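Local coordinates for protein IroE-like serine hydrolase (Shewanella oneidensis, PDB 3GFF) that probably hydrolyses ester bonds as a serine hydrolase of the esterase D family, built on the alpha/beta-hydrolase fold, at residues E153-D158 against K195-A200; D225-T228 against G234-F237; L161-L166 against E289-K294; G147-M152 against L172-P177; V45-D50 against K123-S128. All coordinates share one frame; numbering follows the deposited sequence.

Interaction 1 of 5, residues E153-D158 against K195-A200; sequences EALRTD and KQLFMA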
# COMPACT_ATOMS: atom_id res chain seq x y z
N GLU A 153 -14.18 5.25 -20.84
CA GLU A 153 -15.46 5.22 -21.55
C GLU A 153 -16.59 5.92 -20.73
O GLU A 153 -17.41 6.65 -21.27
CB GLU A 153 -15.80 3.78 -21.91
CG GLU A 153 -16.99 3.60 -22.83
CD GLU A 153 -16.79 4.21 -24.21
OE1 GLU A 153 -15.70 4.77 -24.52
OE2 GLU A 153 -17.74 4.14 -24.98
N ALA A 154 -16.58 5.74 -19.42
CA ALA A 154 -17.52 6.41 -18.53
C ALA A 154 -17.34 7.92 -18.72
O ALA A 154 -18.31 8.63 -18.95
CB ALA A 154 -17.28 5.98 -17.06
N LEU A 155 -16.08 8.38 -18.67
CA LEU A 155 -15.77 9.78 -18.92
C LEU A 155 -16.17 10.11 -20.35
O LEU A 155 -16.98 11.01 -20.58
CB LEU A 155 -14.29 10.10 -18.63
CG LEU A 155 -13.75 11.56 -18.63
CD1 LEU A 155 -14.26 12.38 -17.45
CD2 LEU A 155 -12.18 11.59 -18.62
N ARG A 156 -15.71 9.33 -21.32
CA ARG A 156 -16.00 9.61 -22.73
C ARG A 156 -17.49 9.78 -23.05
O ARG A 156 -17.86 10.64 -23.87
CB ARG A 156 -15.43 8.53 -23.67
CG ARG A 156 -15.36 9.02 -25.13
CD ARG A 156 -15.03 7.89 -26.13
NE ARG A 156 -16.19 7.02 -26.30
CZ ARG A 156 -17.18 7.21 -27.17
NH1 ARG A 156 -17.16 8.23 -28.02
NH2 ARG A 156 -18.18 6.35 -27.22
N THR A 157 -18.34 8.96 -22.42
CA THR A 157 -19.78 8.98 -22.69
C THR A 157 -20.64 9.73 -21.64
O THR A 157 -21.85 9.51 -21.53
CB THR A 157 -20.27 7.53 -22.86
OG1 THR A 157 -20.03 6.79 -21.66
CG2 THR A 157 -19.50 6.88 -23.99
N ASP A 158 -19.99 10.61 -20.88
CA ASP A 158 -20.62 11.51 -19.91
C ASP A 158 -21.55 10.85 -18.88
O ASP A 158 -22.54 11.43 -18.50
CB ASP A 158 -21.32 12.62 -20.67
CG ASP A 158 -20.37 13.32 -21.64
OD1 ASP A 158 -19.17 13.00 -21.58
OD2 ASP A 158 -20.79 14.17 -22.44
N LYS A 195 -15.65 17.20 -13.74
CA LYS A 195 -15.13 15.86 -13.62
C LYS A 195 -13.70 15.90 -13.13
O LYS A 195 -13.06 16.96 -13.12
CB LYS A 195 -15.25 15.15 -14.96
CG LYS A 195 -16.68 15.12 -15.52
CD LYS A 195 -17.58 14.22 -14.70
CE LYS A 195 -18.97 14.17 -15.23
NZ LYS A 195 -19.78 13.16 -14.51
N GLN A 196 -13.25 14.74 -12.67
CA GLN A 196 -11.88 14.50 -12.20
C GLN A 196 -11.34 13.18 -12.74
O GLN A 196 -12.04 12.19 -12.78
CB GLN A 196 -11.79 14.53 -10.67
CG GLN A 196 -11.83 16.00 -10.11
CD GLN A 196 -11.89 16.05 -8.58
OE1 GLN A 196 -12.96 16.01 -8.00
NE2 GLN A 196 -10.76 16.21 -7.94
N LEU A 197 -10.09 13.21 -13.19
CA LEU A 197 -9.39 12.07 -13.74
C LEU A 197 -7.96 12.06 -13.18
O LEU A 197 -7.28 13.09 -13.17
CB LEU A 197 -9.31 12.12 -15.27
CG LEU A 197 -8.42 11.03 -15.91
CD1 LEU A 197 -9.00 9.61 -15.75
CD2 LEU A 197 -8.17 11.35 -17.36
N PHE A 198 -7.54 10.91 -12.68
CA PHE A 198 -6.16 10.68 -12.24
C PHE A 198 -5.66 9.53 -13.06
O PHE A 198 -6.34 8.50 -13.15
CB PHE A 198 -6.07 10.34 -10.75
CG PHE A 198 -4.70 9.85 -10.30
CD1 PHE A 198 -3.71 10.75 -9.92
CD2 PHE A 198 -4.43 8.49 -10.24
CE1 PHE A 198 -2.47 10.32 -9.50
CE2 PHE A 198 -3.20 8.05 -9.82
CZ PHE A 198 -2.20 8.97 -9.46
N MSE A 199 -4.51 9.69 -13.70
CA MSE A 199 -3.87 8.58 -14.42
C MSE A 199 -2.57 8.14 -13.74
O MSE A 199 -1.70 8.97 -13.44
CB MSE A 199 -3.54 8.96 -15.87
CG MSE A 199 -4.73 9.13 -16.76
SE MSE A 199 -4.26 9.79 -18.51
CE MSE A 199 -3.07 8.32 -19.08
N ALA A 200 -2.42 6.83 -13.52
CA ALA A 200 -1.16 6.26 -13.03
C ALA A 200 -0.56 5.68 -14.28
O ALA A 200 -1.28 5.04 -15.06
CB ALA A 200 -1.37 5.15 -11.97
O HOH W 1 -22.10 13.54 -16.46
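The last turn of a helix, 153-156, meets the start of strand 195-201, the backbones coming nearest at Leu155 and Lys195, whose CA atoms lie 8.1 Å apart. No hydrogen bond joins the two segments directly. The helix closes in a Schellman motif: Asp158, with positive phi, is the C-prime residue, its N bonding Leu155 O while Arg159 N returns to Ala154 O. Leu155 carries the contact. With CG anti to the backbone N (chi1 -171°), its two methyls divide the work: CD1 lies 3.9 Å from Lys195 CB, and CD2 meets Leu197 CD2 at 4.2 Å. Leu155 and Lys195 run antiparallel alongside one another, the leucine methyl lying against the CB and CG of the lysine. The chain of Lys195 then bends at chi2 and carries NZ to Phe162 O, while a water accepts from NZ at 3.1 Å and donates to Asp158 O at 3.0 Å. Behind the contact, Arg156 forms a two-pronged salt bridge with Glu153, NE to OE1 (2.9 Å) and NH2 to OE2, both in its guanidinium plane, and Thr157 adds a second bond, from OG1, to Glu153 O, which its own N also reaches, from the opposite face. Leu155 also touches Tyr165 of strand 164-168 and Phe192 of a loop, whereas Leu197 reaches on to Leu227 of helix 215-230 and to Phe237 of the adjoining strand 235-241.

Interaction 2 of 5, residues D225-T228 against G234-F237; sequences DKLT and GLGF
Thr228 OG1, hydrogen-bonded to Ala224 O one turn back in its own helix, lies in the plane of the Phe237 ring at its edge, 3.6 Å from Phe237 CE2. This is a van der Waals approach, since no hydrogen bond crosses between 225-228 and 234-237. The main contact is over the ring. Phe237 CG stands anti to its backbone N (chi1 171°), which sends the phenyl group out from strand 235-241 to the helix, and Leu227 crosses it at about a right angle. Leu227 CD1 sits over one face in a CH-pi contact, 3.7 Å from the ring centroid and 26° off the normal, while Leu227 CB rests 3.6 Å from Phe237 CE2. The other methyl meets Leu235, CD2 to CD2 at 3.9 Å. Leu197 of strand 195-201 touches both Leu227 and Phe237, and Val187 of helix 178-189 also packs on Leu227. With Phe237 replaced by an alanine, the ring beneath Leu227 CD1 is gone, which is likely to open a gap there and leave the Thr228 hydroxyl without its aromatic neighbour. Helix and outermost strand are thus held here by dispersion and CH-pi attraction, the one hydroxyl at the contact being spent on its own helix.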
# COMPACT_ATOMS: atom_id res chain seq x y z
N ASP A 225 0.02 13.85 -21.70
CA ASP A 225 0.60 15.08 -22.26
C ASP A 225 -0.46 15.84 -23.03
O ASP A 225 -0.54 17.06 -22.92
CB ASP A 225 1.82 14.81 -23.16
CG ASP A 225 3.10 14.53 -22.37
OD1 ASP A 225 3.06 14.57 -21.11
OD2 ASP A 225 4.16 14.25 -23.01
N LYS A 226 -1.30 15.13 -23.79
CA LYS A 226 -2.37 15.77 -24.54
C LYS A 226 -3.40 16.39 -23.61
O LYS A 226 -3.81 17.53 -23.82
CB LYS A 226 -3.02 14.83 -25.56
CG LYS A 226 -4.14 15.46 -26.37
CD LYS A 226 -4.69 14.52 -27.43
CE LYS A 226 -3.93 14.61 -28.70
NZ LYS A 226 -4.28 15.90 -29.38
N LEU A 227 -3.80 15.66 -22.57
CA LEU A 227 -4.75 16.20 -21.59
C LEU A 227 -4.19 17.46 -20.89
O LEU A 227 -4.91 18.43 -20.63
CB LEU A 227 -5.13 15.14 -20.56
CG LEU A 227 -6.19 14.09 -20.91
CD1 LEU A 227 -6.14 13.00 -19.95
CD2 LEU A 227 -7.59 14.70 -20.91
N THR A 228 -2.90 17.43 -20.57
CA THR A 228 -2.24 18.53 -19.87
C THR A 228 -2.17 19.77 -20.75
O THR A 228 -2.58 20.85 -20.32
CB THR A 228 -0.79 18.14 -19.42
OG1 THR A 228 -0.86 17.02 -18.52
CG2 THR A 228 -0.08 19.33 -18.73
N GLY A 234 -13.56 22.14 -17.26
CA GLY A 234 -14.34 21.28 -16.41
C GLY A 234 -13.79 19.96 -15.94
O GLY A 234 -14.53 19.19 -15.34
N LEU A 235 -12.52 19.69 -16.24
CA LEU A 235 -11.84 18.47 -15.84
C LEU A 235 -10.58 18.76 -15.02
O LEU A 235 -9.64 19.41 -15.53
CB LEU A 235 -11.42 17.65 -17.05
CG LEU A 235 -10.72 16.31 -16.80
CD1 LEU A 235 -11.66 15.22 -16.31
CD2 LEU A 235 -10.02 15.86 -18.10
N GLY A 236 -10.57 18.28 -13.78
CA GLY A 236 -9.38 18.33 -12.90
C GLY A 236 -8.61 17.07 -13.27
O GLY A 236 -9.13 15.96 -13.16
N PHE A 237 -7.39 17.23 -13.74
CA PHE A 237 -6.61 16.12 -14.23
C PHE A 237 -5.25 16.08 -13.59
O PHE A 237 -4.59 17.11 -13.33
CB PHE A 237 -6.42 16.24 -15.75
CG PHE A 237 -5.45 15.24 -16.34
CD1 PHE A 237 -5.75 13.89 -16.35
CD2 PHE A 237 -4.26 15.65 -16.92
CE1 PHE A 237 -4.86 12.98 -16.85
CE2 PHE A 237 -3.37 14.74 -17.46
CZ PHE A 237 -3.66 13.41 -17.42

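Interaction 3 of 5, residues L161-L166 against E289-K294; sequences LFSAYL and ERFGHK
Where strand 164-168 of the alpha/beta-hydrolase sheet begins, Ser163 meets Phe291 at the C-terminal end of helix 277-291, their CA atoms 6.0 Å apart. Ser163 holds OG between its backbone N and carbonyl carbon (chi1 51°), and this places the hydroxyl in the plane of the Phe291 ring, at its edge, 3.6 Å from Phe291 CD2. Ser163 CB meanwhile lies 3.8 Å from Phe291 O. The chain turns after the helix through Gly292, which has positive phi, and brings back His293, whose CD2 is a more distant 4.5 Å from Ser163 CB, again near the imidazole plane. No direct hydrogen bond spans the segments. A water 2.7 Å from His293 NE2 gives at most a weak link to Leu161 O, a carbonyl also bonded by Asn139 ND2. Phe291 is buried and also touches Ile138 and Gln196, which belong to the two neighbouring strands, whereas His293 is exposed. The arrangement packs the end of a helix against the start of a parallel strand, at the end of the sheet from which these strands begin; in alpha/beta hydrolases the active site lies at the other end, where these strands finish.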
# COMPACT_ATOMS: atom_id res chain seq x y z
N LEU A 161 -23.34 9.22 -13.08
CA LEU A 161 -23.14 8.61 -11.77
C LEU A 161 -21.81 8.99 -11.09
O LEU A 161 -21.78 9.23 -9.87
CB LEU A 161 -23.14 7.08 -11.92
CG LEU A 161 -22.89 6.23 -10.67
CD1 LEU A 161 -24.02 6.45 -9.63
CD2 LEU A 161 -22.76 4.72 -10.97
N PHE A 162 -20.72 8.99 -11.87
CA PHE A 162 -19.38 9.16 -11.31
C PHE A 162 -18.84 10.59 -11.47
O PHE A 162 -18.99 11.17 -12.52
CB PHE A 162 -18.36 8.22 -11.99
CG PHE A 162 -18.68 6.77 -11.91
CD1 PHE A 162 -18.54 6.08 -10.72
CD2 PHE A 162 -19.08 6.06 -13.03
CE1 PHE A 162 -18.81 4.70 -10.65
CE2 PHE A 162 -19.36 4.68 -12.96
CZ PHE A 162 -19.22 4.01 -11.77
N SER A 163 -18.22 11.14 -10.42
CA SER A 163 -17.57 12.48 -10.51
C SER A 163 -16.05 12.38 -10.64
O SER A 163 -15.39 13.33 -11.07
CB SER A 163 -17.91 13.34 -9.29
OG SER A 163 -17.66 12.64 -8.08
N ALA A 164 -15.51 11.22 -10.29
CA ALA A 164 -14.05 11.03 -10.26
C ALA A 164 -13.68 9.67 -10.75
O ALA A 164 -14.35 8.66 -10.43
CB ALA A 164 -13.49 11.20 -8.79
N TYR A 165 -12.56 9.63 -11.46
CA TYR A 165 -12.04 8.40 -12.01
C TYR A 165 -10.54 8.25 -11.74
O TYR A 165 -9.76 9.20 -11.82
CB TYR A 165 -12.24 8.38 -13.53
CG TYR A 165 -13.68 8.51 -14.01
CD1 TYR A 165 -14.47 7.40 -14.13
CD2 TYR A 165 -14.22 9.74 -14.36
CE1 TYR A 165 -15.78 7.49 -14.55
CE2 TYR A 165 -15.55 9.83 -14.83
CZ TYR A 165 -16.31 8.69 -14.91
OH TYR A 165 -17.61 8.67 -15.33
N LEU A 166 -10.18 7.01 -11.44
CA LEU A 166 -8.82 6.59 -11.25
C LEU A 166 -8.57 5.59 -12.34
O LEU A 166 -9.19 4.51 -12.33
CB LEU A 166 -8.56 5.97 -9.86
CG LEU A 166 -8.07 6.99 -8.82
CD1 LEU A 166 -9.18 7.94 -8.42
CD2 LEU A 166 -7.44 6.29 -7.60
N GLU A 289 -17.74 22.77 -5.71
CA GLU A 289 -17.70 23.26 -7.05
C GLU A 289 -16.83 22.33 -7.92
O GLU A 289 -17.14 22.11 -9.10
CB GLU A 289 -17.25 24.74 -7.06
CG GLU A 289 -18.26 25.63 -6.26
CD GLU A 289 -18.05 27.16 -6.36
OE1 GLU A 289 -16.87 27.62 -6.46
OE2 GLU A 289 -19.09 27.90 -6.28
N ARG A 290 -15.79 21.74 -7.31
CA ARG A 290 -14.85 20.83 -8.01
C ARG A 290 -15.54 19.50 -8.36
O ARG A 290 -15.44 19.00 -9.49
CB ARG A 290 -13.60 20.58 -7.14
CG ARG A 290 -12.46 19.78 -7.81
CD ARG A 290 -11.36 19.40 -6.84
NE ARG A 290 -10.71 20.57 -6.27
CZ ARG A 290 -9.86 20.58 -5.23
NH1 ARG A 290 -9.48 19.46 -4.61
NH2 ARG A 290 -9.37 21.74 -4.82
N PHE A 291 -16.27 18.94 -7.40
CA PHE A 291 -17.01 17.68 -7.63
C PHE A 291 -18.35 17.89 -8.36
O PHE A 291 -19.01 16.92 -8.73
CB PHE A 291 -17.22 16.92 -6.30
CG PHE A 291 -15.97 16.22 -5.77
CD1 PHE A 291 -15.01 16.92 -5.07
CD2 PHE A 291 -15.79 14.84 -5.94
CE1 PHE A 291 -13.88 16.29 -4.57
CE2 PHE A 291 -14.66 14.20 -5.47
CZ PHE A 291 -13.71 14.92 -4.76
N GLY A 292 -18.75 19.13 -8.61
CA GLY A 292 -20.04 19.39 -9.27
C GLY A 292 -21.22 18.88 -8.44
O GLY A 292 -22.32 18.75 -8.95
N HIS A 293 -21.00 18.61 -7.16
CA HIS A 293 -22.03 18.14 -6.23
C HIS A 293 -21.66 18.61 -4.83
O HIS A 293 -20.49 18.79 -4.54
CB HIS A 293 -22.11 16.61 -6.22
CG HIS A 293 -22.53 16.00 -7.52
ND1 HIS A 293 -23.79 16.20 -8.07
CD2 HIS A 293 -21.89 15.14 -8.35
CE1 HIS A 293 -23.88 15.50 -9.19
NE2 HIS A 293 -22.75 14.85 -9.38
N LYS A 294 -22.66 18.82 -3.98
CA LYS A 294 -22.47 19.22 -2.58
C LYS A 294 -21.51 18.31 -1.82
O LYS A 294 -21.67 17.09 -1.80
CB LYS A 294 -23.83 19.25 -1.83
CG LYS A 294 -23.69 19.27 -0.30
CD LYS A 294 -25.02 19.46 0.40
CE LYS A 294 -25.39 20.92 0.51
NZ LYS A 294 -24.50 21.62 1.47
O HOH W 2 -21.65 12.49 -10.14

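Interaction 4 of 5, residues G147-M152 against L172-P177; sequences GGLVAM and LWFDSP
Leu149 turns CG anti to its carbonyl carbon (chi1 -70°) and Phe174 turns CG anti to its backbone N (chi1 180°). These rotations lay the two side chains across each other at about a right angle and set Leu149 CD1 3.8 Å from Phe174 CB. The leucine therefore packs on the root of the phenylalanine, and its CD1 approaches the ring obliquely. Its other methyl, CD2, lies 4.3 Å from Leu172 CA and 4.4 Å from Leu172 CD2. One turn further along the helix, selenomethionine Met152 adds CG at 4.4 Å from the same Leu172 CD2. All of this is apolar and buried. The loop that presents Leu172 and Phe174 is shaped by a type II turn from Trp173 to Ser176, where Trp173 O accepts from Ser176 N at 3.0 Å and from Ser176 OG at 2.6 Å, both on the same face of its plane. Gly147 belongs to a Gly143-Ser145-Gly147 pattern consistent with the nucleophile elbow of a serine hydrolase, and Leu149 comes close to, but does not contact, Ser145, His247 and Asp169, whose arrangement is consistent with a catalytic triad. The contact ties helix 146-156 to the loop between strand 164-168 and helix 178-189. Tyr179 and Leu183 of the latter helix pack against it, Phe223 of helix 215-230 touches Met152 and Leu172, and Ala167 of the strand meets Met152.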
# COMPACT_ATOMS: atom_id res chain seq x y z
N GLY A 147 -9.70 -2.50 -16.99
CA GLY A 147 -10.68 -1.74 -16.18
C GLY A 147 -10.47 -0.23 -16.32
O GLY A 147 -11.39 0.57 -16.13
N GLY A 148 -9.24 0.19 -16.64
CA GLY A 148 -8.94 1.59 -16.91
C GLY A 148 -9.73 2.12 -18.11
O GLY A 148 -10.05 3.28 -18.17
N LEU A 149 -10.02 1.23 -19.06
CA LEU A 149 -10.76 1.56 -20.28
C LEU A 149 -12.21 1.82 -19.94
O LEU A 149 -12.85 2.58 -20.66
CB LEU A 149 -10.70 0.43 -21.32
CG LEU A 149 -9.37 0.19 -22.00
CD1 LEU A 149 -9.38 -1.13 -22.75
CD2 LEU A 149 -9.07 1.38 -22.94
N VAL A 150 -12.72 1.19 -18.88
CA VAL A 150 -14.10 1.41 -18.41
C VAL A 150 -14.20 2.85 -17.87
O VAL A 150 -15.17 3.57 -18.16
CB VAL A 150 -14.50 0.42 -17.32
CG1 VAL A 150 -15.88 0.78 -16.76
CG2 VAL A 150 -14.45 -1.02 -17.83
N ALA A 151 -13.21 3.24 -17.06
CA ALA A 151 -13.09 4.63 -16.56
C ALA A 151 -13.09 5.59 -17.74
O ALA A 151 -13.88 6.52 -17.75
CB ALA A 151 -11.84 4.81 -15.71
N MSE A 152 -12.26 5.33 -18.75
CA MSE A 152 -12.17 6.24 -19.92
C MSE A 152 -13.49 6.37 -20.64
O MSE A 152 -13.87 7.47 -21.02
CB MSE A 152 -11.10 5.77 -20.92
CG MSE A 152 -9.64 5.84 -20.41
SE MSE A 152 -9.19 7.57 -19.57
CE MSE A 152 -7.33 7.41 -19.32
N LEU A 172 -4.75 1.42 -23.15
CA LEU A 172 -5.11 2.24 -24.30
C LEU A 172 -4.69 1.59 -25.62
O LEU A 172 -5.18 1.98 -26.68
CB LEU A 172 -4.48 3.66 -24.19
CG LEU A 172 -4.97 4.58 -23.06
CD1 LEU A 172 -4.20 5.96 -23.03
CD2 LEU A 172 -6.44 4.85 -23.23
N TRP A 173 -3.76 0.64 -25.57
CA TRP A 173 -3.38 -0.11 -26.76
C TRP A 173 -4.57 -0.90 -27.36
O TRP A 173 -4.59 -1.22 -28.57
CB TRP A 173 -2.21 -1.04 -26.46
CG TRP A 173 -2.53 -2.06 -25.42
CD1 TRP A 173 -2.26 -1.98 -24.10
CD2 TRP A 173 -3.24 -3.31 -25.61
NE1 TRP A 173 -2.71 -3.11 -23.45
CE2 TRP A 173 -3.33 -3.93 -24.35
CE3 TRP A 173 -3.79 -3.95 -26.72
CZ2 TRP A 173 -3.95 -5.16 -24.17
CZ3 TRP A 173 -4.43 -5.16 -26.54
CH2 TRP A 173 -4.49 -5.76 -25.27
N PHE A 174 -5.59 -1.17 -26.54
CA PHE A 174 -6.68 -1.97 -27.04
C PHE A 174 -7.38 -1.24 -28.18
O PHE A 174 -7.77 -0.08 -28.06
CB PHE A 174 -7.67 -2.37 -25.95
CG PHE A 174 -8.80 -3.18 -26.48
CD1 PHE A 174 -8.64 -4.51 -26.72
CD2 PHE A 174 -9.97 -2.58 -26.84
CE1 PHE A 174 -9.65 -5.26 -27.26
CE2 PHE A 174 -11.00 -3.32 -27.37
CZ PHE A 174 -10.85 -4.66 -27.56
N ASP A 175 -7.50 -1.95 -29.31
CA ASP A 175 -8.15 -1.44 -30.51
C ASP A 175 -7.60 -0.07 -30.89
O ASP A 175 -8.36 0.81 -31.32
CB ASP A 175 -9.67 -1.43 -30.34
CG ASP A 175 -10.42 -1.06 -31.63
OD1 ASP A 175 -9.84 -1.22 -32.72
OD2 ASP A 175 -11.59 -0.64 -31.57
N SER A 176 -6.29 0.11 -30.72
CA SER A 176 -5.56 1.30 -31.15
C SER A 176 -5.17 1.17 -32.63
O SER A 176 -4.75 0.08 -33.07
CB SER A 176 -4.30 1.54 -30.33
OG SER A 176 -3.45 0.40 -30.32
N PRO A 177 -5.20 2.30 -33.37
CA PRO A 177 -5.48 3.67 -32.92
C PRO A 177 -6.95 4.10 -32.77
O PRO A 177 -7.21 5.19 -32.27
CB PRO A 177 -4.81 4.52 -34.02
CG PRO A 177 -4.98 3.72 -35.24
CD PRO A 177 -4.92 2.26 -34.82

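Interaction 5 of 5, residues V45-D50 against K123-S128; sequences VVYLLD and KELAPS
Tyr47 reaches from strand 43-48, inside the sheet of the alpha/beta-hydrolase fold, to Leu125 and Ala126 of helix 114-132, which packs on the sheet. With CG anti to its carbonyl carbon (chi1 -72°), the tyrosine extends its ring to the helix. The tight part of the contact is its phenol end, where OH comes within 3.3 Å of Ala126 CB; the methyl approaches the ring obliquely, and Tyr47 CZ is already 4.2 Å from it. Leu125 makes the slacker half: it runs antiparallel beside Tyr47 and sets CD2 near the ring plane at the edge, 4.2 Å from Tyr47 CE2. Val79 of the adjacent strand and Ile129 of the same helix also touch the tyrosine, while Leu125 reaches Ile81 and Phe120. The solvent side is different in kind. Lys123 and Pro127 are exposed there, and the CB of Pro127 points away from the strand. Next to them the partly exposed Glu124 has its two carboxylate oxygens hydrogen-bonded to Ser19 OG and Leu21 N. The helix is irregular at this point: a wider pi-type turn runs through 123-125, and a kink follows at Pro127, whose imide N has no hydrogen to donate to the preceding turn. On the buried side, the backbone of the helix comes close as well, Ala126 CA standing 3.4 Å from Tyr47 OH.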
# COMPACT_ATOMS: atom_id res chain seq x y z
N VAL A 45 -18.90 6.57 -2.34
CA VAL A 45 -18.78 5.17 -2.72
C VAL A 45 -17.64 5.05 -3.71
O VAL A 45 -17.63 5.72 -4.74
CB VAL A 45 -20.08 4.61 -3.33
CG1 VAL A 45 -19.94 3.05 -3.60
CG2 VAL A 45 -21.29 4.92 -2.44
N VAL A 46 -16.69 4.17 -3.38
CA VAL A 46 -15.55 3.91 -4.27
C VAL A 46 -15.80 2.55 -4.89
O VAL A 46 -15.80 1.51 -4.22
CB VAL A 46 -14.16 4.03 -3.54
CG1 VAL A 46 -13.04 3.68 -4.49
CG2 VAL A 46 -13.91 5.49 -3.03
N TYR A 47 -16.08 2.57 -6.18
CA TYR A 47 -16.30 1.32 -6.94
C TYR A 47 -14.99 0.82 -7.52
O TYR A 47 -14.35 1.54 -8.27
CB TYR A 47 -17.28 1.57 -8.08
CG TYR A 47 -18.74 1.76 -7.64
CD1 TYR A 47 -19.20 3.01 -7.29
CD2 TYR A 47 -19.65 0.71 -7.69
CE1 TYR A 47 -20.50 3.22 -6.96
CE2 TYR A 47 -20.96 0.89 -7.34
CZ TYR A 47 -21.38 2.16 -6.97
OH TYR A 47 -22.68 2.41 -6.62
N LEU A 48 -14.58 -0.40 -7.16
CA LEU A 48 -13.34 -0.99 -7.67
C LEU A 48 -13.66 -2.11 -8.69
O LEU A 48 -14.37 -3.07 -8.35
CB LEU A 48 -12.52 -1.60 -6.52
CG LEU A 48 -12.27 -0.75 -5.26
CD1 LEU A 48 -11.58 -1.62 -4.22
CD2 LEU A 48 -11.42 0.56 -5.59
N LEU A 49 -13.15 -1.97 -9.92
CA LEU A 49 -13.26 -2.99 -10.94
C LEU A 49 -12.22 -4.08 -10.67
O LEU A 49 -11.33 -3.87 -9.85
CB LEU A 49 -13.05 -2.40 -12.33
CG LEU A 49 -14.07 -1.33 -12.73
CD1 LEU A 49 -13.83 -0.89 -14.16
CD2 LEU A 49 -15.49 -1.84 -12.55
N ASP A 50 -12.35 -5.21 -11.36
CA ASP A 50 -11.50 -6.39 -11.17
C ASP A 50 -11.49 -6.80 -9.72
O ASP A 50 -10.44 -7.15 -9.19
CB ASP A 50 -10.07 -6.14 -11.66
CG ASP A 50 -9.98 -6.12 -13.14
OD1 ASP A 50 -10.59 -7.04 -13.76
OD2 ASP A 50 -9.33 -5.21 -13.68
N LYS A 123 -27.89 1.42 -13.96
CA LYS A 123 -29.29 1.06 -13.99
C LYS A 123 -29.65 -0.01 -12.97
O LYS A 123 -30.77 -0.05 -12.51
CB LYS A 123 -29.72 0.65 -15.41
CG LYS A 123 -29.51 1.75 -16.46
CD LYS A 123 -30.48 2.92 -16.28
CE LYS A 123 -30.44 3.89 -17.51
NZ LYS A 123 -31.41 5.04 -17.39
N GLU A 124 -28.68 -0.84 -12.58
CA GLU A 124 -28.93 -1.92 -11.62
C GLU A 124 -28.07 -1.87 -10.37
O GLU A 124 -28.61 -1.71 -9.26
CB GLU A 124 -28.77 -3.25 -12.33
CG GLU A 124 -29.69 -3.42 -13.52
CD GLU A 124 -29.43 -4.67 -14.33
OE1 GLU A 124 -28.27 -5.10 -14.46
OE2 GLU A 124 -30.38 -5.22 -14.89
N LEU A 125 -26.76 -1.97 -10.50
CA LEU A 125 -25.91 -2.02 -9.31
C LEU A 125 -25.98 -0.75 -8.40
O LEU A 125 -26.32 -0.86 -7.22
CB LEU A 125 -24.47 -2.38 -9.67
CG LEU A 125 -23.50 -2.63 -8.48
CD1 LEU A 125 -23.91 -3.81 -7.62
CD2 LEU A 125 -22.05 -2.80 -8.97
N ALA A 126 -25.68 0.44 -8.92
CA ALA A 126 -25.69 1.61 -8.04
C ALA A 126 -27.07 1.87 -7.35
O ALA A 126 -27.14 2.07 -6.13
CB ALA A 126 -25.13 2.88 -8.76
N PRO A 127 -28.15 1.84 -8.10
CA PRO A 127 -29.42 2.02 -7.39
C PRO A 127 -29.63 1.04 -6.22
O PRO A 127 -30.22 1.40 -5.20
CB PRO A 127 -30.46 1.78 -8.50
CG PRO A 127 -29.76 2.07 -9.76
CD PRO A 127 -28.32 1.78 -9.56
N SER A 128 -29.15 -0.20 -6.38
CA SER A 128 -29.32 -1.25 -5.37
C SER A 128 -28.49 -0.95 -4.10
O SER A 128 -29.00 -1.09 -2.98
CB SER A 128 -28.93 -2.61 -5.95
OG SER A 128 -29.02 -3.61 -4.98

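How the interactions relate
Interactions 1, 4 and 5 are buried, as is interaction 3 apart from its exposed histidine; interaction 2, at the outermost strand, is partly exposed. Interactions 1 and 4 use successive stretches of helix 146-156 and touch through Met199 SE and Met152 CE. The backbone bond Gly236 N to Lys195 O joins the strands of interactions 1 and 2, and Phe198 N to Tyr165 O those of interactions 1 and 3. Interaction 5, farthest from interaction 2, reaches interaction 3 where Ala126 meets Leu161. No direct hydrogen bond crosses any of them: a water bridges interaction 1 and, weakly, interaction 3; interaction 4 is wholly apolar, interaction 2 chiefly aromatic and aliphatic, and interaction 5 sets a tyrosine against aliphatic side chains.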